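PDB 5VJ4: uncharacterized protein from Borrelia turicatae, which is of unknown function but is probably a lipid-binding surface lipoprotein, made by a gene regulated differentially as relapsing fever spirochetes pass between tick and mammal. Local coordinates for residues L131-L140 and Y198-G206; L159-I170 and F221-K229. All coordinates share one frame; numbering follows the deposited sequence.

Interaction 1 of 2, residues L131-L140 and Y198-G206. With SO4 (sulfate ion), chain D; SO4 (sulfate ion), chain F.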
loop_
_atom_site.group_PDB
_atom_site.type_symbol
_atom_site.label_atom_id
_atom_site.label_comp_id
_atom_site.label_asym_id
_atom_site.label_seq_id
_atom_site.Cartn_x
_atom_site.Cartn_y
_atom_site.Cartn_z
ATOM N N LEU A 131 11.382 18.564 -1.388
ATOM C CA LEU A 131 12.518 18.795 -2.264
ATOM C C LEU A 131 13.146 20.135 -1.884
ATOM O O LEU A 131 12.489 20.984 -1.260
ATOM C CB LEU A 131 12.035 18.837 -3.695
ATOM C CG LEU A 131 11.405 17.574 -4.217
ATOM C CD1 LEU A 131 10.334 17.957 -5.206
ATOM C CD2 LEU A 131 12.483 16.857 -4.955
ATOM N N THR A 132 14.408 20.328 -2.234
ATOM C CA THR A 132 15.095 21.579 -1.894
ATOM C C THR A 132 14.979 22.550 -3.038
ATOM O O THR A 132 14.899 22.140 -4.202
ATOM C CB THR A 132 16.584 21.359 -1.614
ATOM O OG1 THR A 132 17.172 20.666 -2.744
ATOM C CG2 THR A 132 16.777 20.615 -0.242
ATOM N N SER A 133 15.007 23.839 -2.703
ATOM C CA SER A 133 14.870 24.906 -3.687
ATOM C C SER A 133 15.832 24.730 -4.829
ATOM O O SER A 133 15.477 25.039 -5.951
ATOM C CB SER A 133 15.123 26.228 -3.043
ATOM O OG SER A 133 14.440 26.299 -1.804
ATOM N N ASP A 134 17.032 24.218 -4.552
ATOM C CA ASP A 134 18.021 23.976 -5.583
ATOM C C ASP A 134 17.430 23.070 -6.682
ATOM O O ASP A 134 17.533 23.370 -7.898
ATOM C CB ASP A 134 19.317 23.409 -4.978
ATOM N N VAL A 135 16.758 22.004 -6.254
ATOM C CA VAL A 135 16.204 21.018 -7.193
ATOM C C VAL A 135 15.145 21.633 -8.132
ATOM O O VAL A 135 15.211 21.475 -9.366
ATOM C CB VAL A 135 15.622 19.804 -6.451
ATOM C CG1 VAL A 135 14.989 18.839 -7.435
ATOM C CG2 VAL A 135 16.702 19.098 -5.648
ATOM N N ILE A 136 14.187 22.353 -7.552
ATOM C CA ILE A 136 13.116 22.904 -8.372
ATOM C C ILE A 136 13.588 24.099 -9.197
ATOM O O ILE A 136 13.081 24.349 -10.296
ATOM C CB ILE A 136 11.819 23.161 -7.584
ATOM C CG1 ILE A 136 12.005 24.278 -6.638
ATOM C CG2 ILE A 136 11.286 21.914 -6.856
ATOM C CD1 ILE A 136 11.315 25.434 -7.277
ATOM N N TYR A 137 14.592 24.812 -8.682
ATOM C CA TYR A 137 15.289 25.855 -9.465
ATOM C C TYR A 137 15.942 25.235 -10.700
ATOM O O TYR A 137 15.729 25.715 -11.825
ATOM C CB TYR A 137 16.337 26.623 -8.625
ATOM C CG TYR A 137 17.035 27.766 -9.374
ATOM C CD1 TYR A 137 16.578 29.084 -9.284
ATOM C CD2 TYR A 137 18.135 27.517 -10.184
ATOM C CE1 TYR A 137 17.183 30.105 -10.005
ATOM C CE2 TYR A 137 18.755 28.537 -10.894
ATOM C CZ TYR A 137 18.272 29.820 -10.806
ATOM O OH TYR A 137 18.898 30.819 -11.503
ATOM N N ASP A 138 16.734 24.176 -10.476
ATOM C CA ASP A 138 17.407 23.495 -11.579
ATOM C C ASP A 138 16.423 23.082 -12.652
ATOM O O ASP A 138 16.704 23.274 -13.836
ATOM C CB ASP A 138 18.212 22.286 -11.091
ATOM C CG ASP A 138 19.427 22.683 -10.262
ATOM O OD1 ASP A 138 20.196 23.551 -10.719
ATOM O OD2 ASP A 138 19.624 22.119 -9.161
ATOM N N ARG A 139 15.262 22.557 -12.238
ATOM C CA ARG A 139 14.278 22.094 -13.199
ATOM C C ARG A 139 13.686 23.268 -13.931
ATOM O O ARG A 139 13.771 23.318 -15.163
ATOM C CB ARG A 139 13.186 21.248 -12.549
ATOM C CG ARG A 139 12.325 20.475 -13.534
ATOM C CD ARG A 139 13.027 19.219 -14.063
ATOM N NE ARG A 139 12.071 18.316 -14.724
ATOM C CZ ARG A 139 11.638 18.393 -15.996
ATOM N NH1 ARG A 139 12.048 19.339 -16.822
ATOM N NH2 ARG A 139 10.780 17.504 -16.457
ATOM N N LEU A 140 13.124 24.225 -13.181
ATOM C CA LEU A 140 12.354 25.314 -13.809
ATOM C C LEU A 140 13.186 26.181 -14.756
ATOM O O LEU A 140 12.685 26.741 -15.733
ATOM C CB LEU A 140 11.686 26.180 -12.755
ATOM C CG LEU A 140 10.569 25.551 -11.931
ATOM C CD1 LEU A 140 9.909 26.581 -11.023
ATOM C CD2 LEU A 140 9.540 24.953 -12.860
ATOM N N TYR A 198 7.262 15.448 -7.353
ATOM C CA TYR A 198 8.534 14.737 -7.339
ATOM C C TYR A 198 8.892 14.149 -8.704
ATOM O O TYR A 198 9.939 14.472 -9.259
ATOM C CB TYR A 198 8.544 13.681 -6.243
ATOM C CG TYR A 198 9.876 12.972 -6.053
ATOM C CD1 TYR A 198 10.331 12.043 -7.003
ATOM C CD2 TYR A 198 10.663 13.180 -4.884
ATOM C CE1 TYR A 198 11.551 11.379 -6.840
ATOM C CE2 TYR A 198 11.882 12.504 -4.704
ATOM C CZ TYR A 198 12.316 11.607 -5.701
ATOM O OH TYR A 198 13.508 10.922 -5.623
ATOM N N ASP A 199 8.024 13.327 -9.273
ATOM C CA ASP A 199 8.407 12.660 -10.517
ATOM C C ASP A 199 8.789 13.692 -11.550
ATOM O O ASP A 199 9.718 13.474 -12.345
ATOM C CB ASP A 199 7.316 11.733 -11.053
ATOM C CG ASP A 199 7.129 10.472 -10.210
ATOM O OD1 ASP A 199 8.078 10.012 -9.537
ATOM O OD2 ASP A 199 6.005 9.925 -10.232
ATOM N N PHE A 200 8.101 14.837 -11.493
ATOM C CA PHE A 200 8.326 15.905 -12.456
ATOM C C PHE A 200 9.677 16.610 -12.256
ATOM O O PHE A 200 10.448 16.746 -13.210
ATOM C CB PHE A 200 7.176 16.909 -12.458
ATOM C CG PHE A 200 7.523 18.186 -13.136
ATOM C CD1 PHE A 200 7.785 18.202 -14.504
ATOM C CD2 PHE A 200 7.649 19.366 -12.399
ATOM C CE1 PHE A 200 8.158 19.370 -15.121
ATOM C CE2 PHE A 200 8.005 20.546 -13.019
ATOM C CZ PHE A 200 8.265 20.548 -14.375
ATOM N N PHE A 201 9.955 17.040 -11.025
ATOM C CA PHE A 201 11.207 17.741 -10.731
ATOM C C PHE A 201 12.444 16.912 -10.974
ATOM O O PHE A 201 13.402 17.401 -11.576
ATOM C CB PHE A 201 11.182 18.370 -9.348
ATOM C CG PHE A 201 10.250 19.528 -9.282
ATOM C CD1 PHE A 201 10.459 20.640 -10.104
ATOM C CD2 PHE A 201 9.123 19.485 -8.484
ATOM C CE1 PHE A 201 9.572 21.706 -10.090
ATOM C CE2 PHE A 201 8.239 20.554 -8.461
ATOM C CZ PHE A 201 8.466 21.668 -9.263
ATOM N N HIS A 202 12.393 15.641 -10.575
ATOM C CA HIS A 202 13.479 14.724 -10.875
ATOM C C HIS A 202 13.489 14.144 -12.287
ATOM O O HIS A 202 14.296 13.250 -12.572
ATOM C CB HIS A 202 13.580 13.632 -9.826
ATOM C CG HIS A 202 14.077 14.126 -8.515
ATOM N ND1 HIS A 202 13.297 14.119 -7.381
ATOM C CD2 HIS A 202 15.265 14.666 -8.156
ATOM C CE1 HIS A 202 13.992 14.612 -6.368
ATOM N NE2 HIS A 202 15.183 14.966 -6.812
ATOM N N GLY A 203 12.611 14.628 -13.166
ATOM C CA GLY A 203 12.721 14.294 -14.594
ATOM C C GLY A 203 12.065 13.024 -15.086
ATOM O O GLY A 203 12.141 12.750 -16.287
ATOM N N SER A 204 11.402 12.260 -14.203
ATOM C CA SER A 204 10.706 11.017 -14.634
ATOM C C SER A 204 9.460 11.309 -15.495
ATOM O O SER A 204 9.090 10.507 -16.339
ATOM C CB SER A 204 10.300 10.144 -13.460
ATOM O OG SER A 204 11.216 10.224 -12.406
ATOM N N ILE A 205 8.809 12.442 -15.268
ATOM C CA ILE A 205 7.774 12.887 -16.197
ATOM C C ILE A 205 8.036 14.300 -16.650
ATOM O O ILE A 205 8.651 15.084 -15.920
ATOM C CB ILE A 205 6.350 12.770 -15.612
ATOM C CG1 ILE A 205 6.222 13.563 -14.318
ATOM C CG2 ILE A 205 6.012 11.316 -15.364
ATOM C CD1 ILE A 205 4.806 13.946 -13.976
ATOM N N GLY A 206 7.556 14.609 -17.849
ATOM C CA GLY A 206 7.632 15.956 -18.392
ATOM C C GLY A 206 6.450 16.872 -18.070
ATOM O O GLY A 206 5.583 16.524 -17.296
HETATM S S SO4 D . 5.688 13.496 -20.659
HETATM O O1 SO4 D . 6.724 13.101 -21.668
HETATM O O2 SO4 D . 4.366 13.001 -21.124
HETATM O O3 SO4 D . 5.505 14.959 -20.471
HETATM O O4 SO4 D . 6.126 12.904 -19.367
HETATM S S SO4 F . 9.349 18.454 -20.974
HETATM O O1 SO4 F . 10.016 17.990 -22.208
HETATM O O2 SO4 F . 7.944 17.983 -20.962
HETATM O O3 SO4 F . 9.233 19.929 -20.914
HETATM O O4 SO4 F . 10.174 17.896 -19.869
#
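R139 reaches from helix 133-141 across the end of helix 176-201, meeting F201 and the turn after it. Its CB lies at the edge of the F201 ring, 3.7 Å from CD1. With CG anti to the backbone N (chi1 -166°) and a bend at chi2, the chain then runs over the backbone, CG and CD passing the carbonyl O of F201. NE donates to F200 O at 2.7 Å, tilted out of the carbonyl plane; G203 N reaches the same oxygen from the opposite face. At the tip, NH2 bonds to I205 O at 3.3 Å, in the guanidinium plane, and reaches weakly for O4 of a sulfate, while CE1 of F200 lies over one guanidinium face, offset toward its rim, the two planes 37° apart. Beside this polar arm F201 is a knob among V135, I136, R139 and L140. CG2 of I136 stands over its ring centre, 3.4 Å from the centroid, a CH-pi contact; L131 CD1 comes to CD2 of the same ring at 3.8 Å. A second sulfate accepts from G206 N. The chemistry is consistent with apolar packing of F201 bordered by an arginine whose charged end bonds to carbonyls of the helix end and the loop after it, near an anion.

Interaction 2 of 2, residues L159-I170 and F221-K229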
loop_
_atom_site.group_PDB
_atom_site.type_symbol
_atom_site.label_atom_id
_atom_site.label_comp_id
_atom_site.label_asym_id
_atom_site.label_seq_id
_atom_site.Cartn_x
_atom_site.Cartn_y
_atom_site.Cartn_z
ATOM N N LEU A 159 -5.923 23.568 -9.262
ATOM C CA LEU A 159 -6.040 22.556 -8.229
ATOM C C LEU A 159 -6.145 23.136 -6.813
ATOM O O LEU A 159 -6.944 22.662 -6.001
ATOM C CB LEU A 159 -4.882 21.568 -8.297
ATOM C CG LEU A 159 -5.010 20.406 -7.318
ATOM C CD1 LEU A 159 -6.363 19.708 -7.503
ATOM C CD2 LEU A 159 -3.867 19.445 -7.536
ATOM N N LEU A 160 -5.349 24.156 -6.518
ATOM C CA LEU A 160 -5.351 24.689 -5.173
ATOM C C LEU A 160 -6.633 25.442 -4.882
ATOM O O LEU A 160 -7.124 25.389 -3.740
ATOM C CB LEU A 160 -4.126 25.534 -4.941
ATOM C CG LEU A 160 -2.843 24.721 -4.990
ATOM C CD1 LEU A 160 -1.615 25.614 -5.019
ATOM C CD2 LEU A 160 -2.804 23.826 -3.770
ATOM N N LYS A 161 -7.196 26.100 -5.914
ATOM C CA LYS A 161 -8.490 26.807 -5.767
ATOM C C LYS A 161 -9.538 25.782 -5.349
ATOM O O LYS A 161 -10.267 25.991 -4.349
ATOM C CB LYS A 161 -8.884 27.603 -7.034
ATOM N N THR A 162 -9.556 24.649 -6.067
ATOM C CA THR A 162 -10.466 23.548 -5.746
ATOM C C THR A 162 -10.257 23.060 -4.319
ATOM O O THR A 162 -11.214 22.972 -3.546
ATOM C CB THR A 162 -10.335 22.390 -6.743
ATOM O OG1 THR A 162 -11.006 22.728 -7.954
ATOM C CG2 THR A 162 -10.962 21.134 -6.204
ATOM N N LYS A 163 -9.005 22.769 -3.972
ATOM C CA LYS A 163 -8.671 22.322 -2.619
ATOM C C LYS A 163 -9.154 23.306 -1.540
ATOM O O LYS A 163 -9.508 22.902 -0.411
ATOM C CB LYS A 163 -7.174 22.041 -2.498
ATOM C CG LYS A 163 -6.763 21.406 -1.180
ATOM C CD LYS A 163 -5.251 21.364 -0.990
ATOM C CE LYS A 163 -4.943 20.918 0.427
ATOM N NZ LYS A 163 -3.528 21.141 0.795
ATOM N N GLY A 164 -9.191 24.586 -1.906
ATOM C CA GLY A 164 -9.672 25.632 -1.002
ATOM C C GLY A 164 -11.165 25.561 -0.738
ATOM O O GLY A 164 -11.610 25.670 0.423
ATOM N N GLU A 165 -11.938 25.394 -1.817
ATOM C CA GLU A 165 -13.376 25.120 -1.699
ATOM C C GLU A 165 -13.598 23.938 -0.770
ATOM O O GLU A 165 -14.325 24.033 0.236
ATOM C CB GLU A 165 -13.998 24.814 -3.059
ATOM C CG GLU A 165 -13.673 25.796 -4.167
ATOM C CD GLU A 165 -14.031 27.243 -3.836
ATOM O OE1 GLU A 165 -13.577 28.111 -4.613
ATOM O OE2 GLU A 165 -14.757 27.529 -2.834
ATOM N N ALA A 166 -12.921 22.836 -1.091
ATOM C CA ALA A 166 -13.028 21.629 -0.313
ATOM C C ALA A 166 -12.721 21.914 1.162
ATOM O O ALA A 166 -13.380 21.389 2.069
ATOM C CB ALA A 166 -12.107 20.575 -0.879
ATOM N N LEU A 167 -11.741 22.773 1.410
ATOM C CA LEU A 167 -11.433 23.104 2.783
ATOM C C LEU A 167 -12.598 23.809 3.480
ATOM O O LEU A 167 -12.912 23.475 4.628
ATOM C CB LEU A 167 -10.147 23.909 2.882
ATOM C CG LEU A 167 -9.811 24.286 4.331
ATOM C CD1 LEU A 167 -9.677 23.065 5.245
ATOM C CD2 LEU A 167 -8.592 25.190 4.425
ATOM N N LYS A 168 -13.243 24.756 2.787
ATOM C CA LYS A 168 -14.425 25.439 3.339
ATOM C C LYS A 168 -15.501 24.437 3.753
ATOM O O LYS A 168 -16.086 24.556 4.832
ATOM C CB LYS A 168 -15.013 26.453 2.369
ATOM C CG LYS A 168 -14.329 27.805 2.336
ATOM C CD LYS A 168 -15.290 28.857 1.795
ATOM C CE LYS A 168 -14.576 30.143 1.425
ATOM N NZ LYS A 168 -13.992 30.039 0.059
ATOM N N ILE A 169 -15.740 23.435 2.916
ATOM C CA ILE A 169 -16.670 22.370 3.295
ATOM C C ILE A 169 -16.201 21.612 4.570
ATOM O O ILE A 169 -16.995 21.320 5.457
ATOM C CB ILE A 169 -16.975 21.447 2.088
ATOM C CG1 ILE A 169 -18.063 22.063 1.169
ATOM C CG2 ILE A 169 -17.389 20.060 2.548
ATOM C CD1 ILE A 169 -17.602 23.172 0.237
ATOM N N ILE A 170 -14.909 21.329 4.670
ATOM C CA ILE A 170 -14.362 20.642 5.850
ATOM C C ILE A 170 -14.587 21.455 7.126
ATOM O O ILE A 170 -14.984 20.907 8.140
ATOM C CB ILE A 170 -12.841 20.323 5.702
ATOM C CG1 ILE A 170 -12.608 19.125 4.790
ATOM C CG2 ILE A 170 -12.182 20.044 7.049
ATOM C CD1 ILE A 170 -11.146 18.741 4.651
ATOM N N PHE A 221 -11.248 16.272 -4.790
ATOM C CA PHE A 221 -11.458 17.255 -3.724
ATOM C C PHE A 221 -12.889 17.763 -3.770
ATOM O O PHE A 221 -13.576 17.761 -2.747
ATOM C CB PHE A 221 -10.497 18.420 -3.857
ATOM C CG PHE A 221 -9.124 18.144 -3.324
ATOM C CD1 PHE A 221 -8.914 17.940 -1.981
ATOM C CD2 PHE A 221 -8.024 18.147 -4.173
ATOM C CE1 PHE A 221 -7.633 17.703 -1.484
ATOM C CE2 PHE A 221 -6.741 17.910 -3.690
ATOM C CZ PHE A 221 -6.546 17.684 -2.342
ATOM N N ARG A 222 -13.342 18.170 -4.961
ATOM C CA ARG A 222 -14.716 18.634 -5.147
ATOM C C ARG A 222 -15.755 17.715 -4.526
ATOM O O ARG A 222 -16.741 18.188 -3.947
ATOM C CB ARG A 222 -15.037 18.811 -6.613
ATOM C CG ARG A 222 -15.060 20.253 -7.035
ATOM C CD ARG A 222 -15.725 20.322 -8.383
ATOM N NE ARG A 222 -14.819 19.926 -9.457
ATOM C CZ ARG A 222 -13.883 20.709 -9.990
ATOM N NH1 ARG A 222 -13.686 21.971 -9.541
ATOM N NH2 ARG A 222 -13.147 20.217 -10.989
ATOM N N LYS A 223 -15.484 16.412 -4.604
ATOM C CA LYS A 223 -16.385 15.369 -4.156
ATOM C C LYS A 223 -16.782 15.514 -2.675
ATOM O O LYS A 223 -17.817 15.006 -2.253
ATOM C CB LYS A 223 -15.768 13.990 -4.467
ATOM C CG LYS A 223 -16.700 12.783 -4.402
ATOM C CD LYS A 223 -17.788 12.850 -5.468
ATOM C CE LYS A 223 -18.382 11.490 -5.793
ATOM N NZ LYS A 223 -18.820 10.691 -4.632
ATOM N N PHE A 224 -15.996 16.249 -1.900
ATOM C CA PHE A 224 -16.297 16.403 -0.477
ATOM C C PHE A 224 -17.669 17.012 -0.248
ATOM O O PHE A 224 -18.446 16.514 0.576
ATOM C CB PHE A 224 -15.217 17.234 0.216
ATOM C CG PHE A 224 -13.918 16.517 0.379
ATOM C CD1 PHE A 224 -13.594 15.412 -0.417
ATOM C CD2 PHE A 224 -12.994 16.962 1.304
ATOM C CE1 PHE A 224 -12.384 14.756 -0.279
ATOM C CE2 PHE A 224 -11.777 16.315 1.441
ATOM C CZ PHE A 224 -11.473 15.221 0.641
ATOM N N LYS A 225 -17.931 18.082 -0.997
ATOM C CA LYS A 225 -19.194 18.803 -1.035
ATOM C C LYS A 225 -20.368 17.809 -1.045
ATOM O O LYS A 225 -21.317 17.969 -0.263
ATOM C CB LYS A 225 -19.180 19.699 -2.280
ATOM C CG LYS A 225 -20.269 20.758 -2.430
ATOM C CD LYS A 225 -20.277 21.381 -3.836
ATOM C CE LYS A 225 -20.031 20.335 -4.936
ATOM N NZ LYS A 225 -19.921 20.892 -6.313
ATOM N N GLU A 226 -20.269 16.765 -1.873
ATOM C CA GLU A 226 -21.297 15.738 -1.914
ATOM C C GLU A 226 -21.177 14.781 -0.753
ATOM O O GLU A 226 -22.169 14.357 -0.191
ATOM C CB GLU A 226 -21.235 14.965 -3.227
ATOM C CG GLU A 226 -21.542 15.836 -4.434
ATOM C CD GLU A 226 -23.035 16.128 -4.595
ATOM O OE1 GLU A 226 -23.448 17.303 -4.439
ATOM O OE2 GLU A 226 -23.796 15.175 -4.881
ATOM N N ILE A 227 -19.953 14.449 -0.387
ATOM C CA ILE A 227 -19.743 13.438 0.621
ATOM C C ILE A 227 -20.330 13.818 1.975
ATOM O O ILE A 227 -20.908 12.968 2.677
ATOM C CB ILE A 227 -18.267 13.076 0.726
ATOM C CG1 ILE A 227 -17.873 12.266 -0.504
ATOM C CG2 ILE A 227 -18.021 12.184 1.909
ATOM C CD1 ILE A 227 -16.400 11.947 -0.593
ATOM N N VAL A 228 -20.214 15.092 2.332
ATOM C CA VAL A 228 -20.746 15.560 3.621
ATOM C C VAL A 228 -22.244 15.382 3.776
ATOM O O VAL A 228 -22.716 15.131 4.873
ATOM C CB VAL A 228 -20.368 17.017 3.941
ATOM C CG1 VAL A 228 -18.863 17.131 3.995
ATOM C CG2 VAL A 228 -20.956 18.017 2.945
ATOM N N LYS A 229 -22.969 15.500 2.672
ATOM C CA LYS A 229 -24.405 15.343 2.666
ATOM C C LYS A 229 -24.831 13.920 3.042
ATOM O O LYS A 229 -25.834 13.740 3.718
ATOM C CB LYS A 229 -24.945 15.771 1.320
ATOM C CG LYS A 229 -24.416 17.153 0.959
ATOM C CD LYS A 229 -25.154 17.846 -0.183
ATOM C CE LYS A 229 -24.951 17.165 -1.537
ATOM N NZ LYS A 229 -25.371 18.047 -2.658
#
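F221 is the bump and the helix face formed by L159, T162, K163 and A166 is the hollow, a knob-into-hole fit between helix 145-171 and helix 218-222. CB of F221 rests against T162 CG2 at 3.6 Å and against the methyl of A166, while the ring passes on toward K163. There CG of the lysine lies over one ring face, 4.0 Å from the centroid, in a CH-pi contact, and L159 CD1 closes the ring edge near CD2. The lysine's CG is anti to its backbone N (chi1 -173°) and the chain stays extended, so aliphatic carbons roof the ring while NZ travels on to a salt bridge with D190. A166, the small residue, lets the F221 backbone come close, its CB 3.7 Å from F221 O. One turn on, I169 CG2 packs beside the backbone of F224 and K225 and 3.6 Å from V228 CG1, and I170 CD1 meets the F224 ring at its edge, near CE2. The segments of helices 145-171 and 224-229 run nearly parallel, at 19°, with axes 9.5 Å apart. Helix 176-201 flanks this seam, touching K163 and I170 and setting Y189 edge-to-face against F221, while helix 118-128 packs on L160 and K163.

Overall arrangement
Two long helices, 145-171 and 176-201, tie the contacts together: interaction 1 uses the C-terminal end of the second and interaction 2 the C-terminal part of the first, while each long helix also flanks the other's contact. Their centres lie 28 Å apart and they do not touch. Both are partly buried and bury similar areas, 517 and 521 Å², and each is built on a phenylalanine knob. Place in the fold separates their chemistry. At a helix end, interaction 1 adds arginine bonds to backbone carbonyls and has sulfates beside it; along a helix flank, interaction 2 is held by apolar packing, its buried centre edged by exposed charged residues.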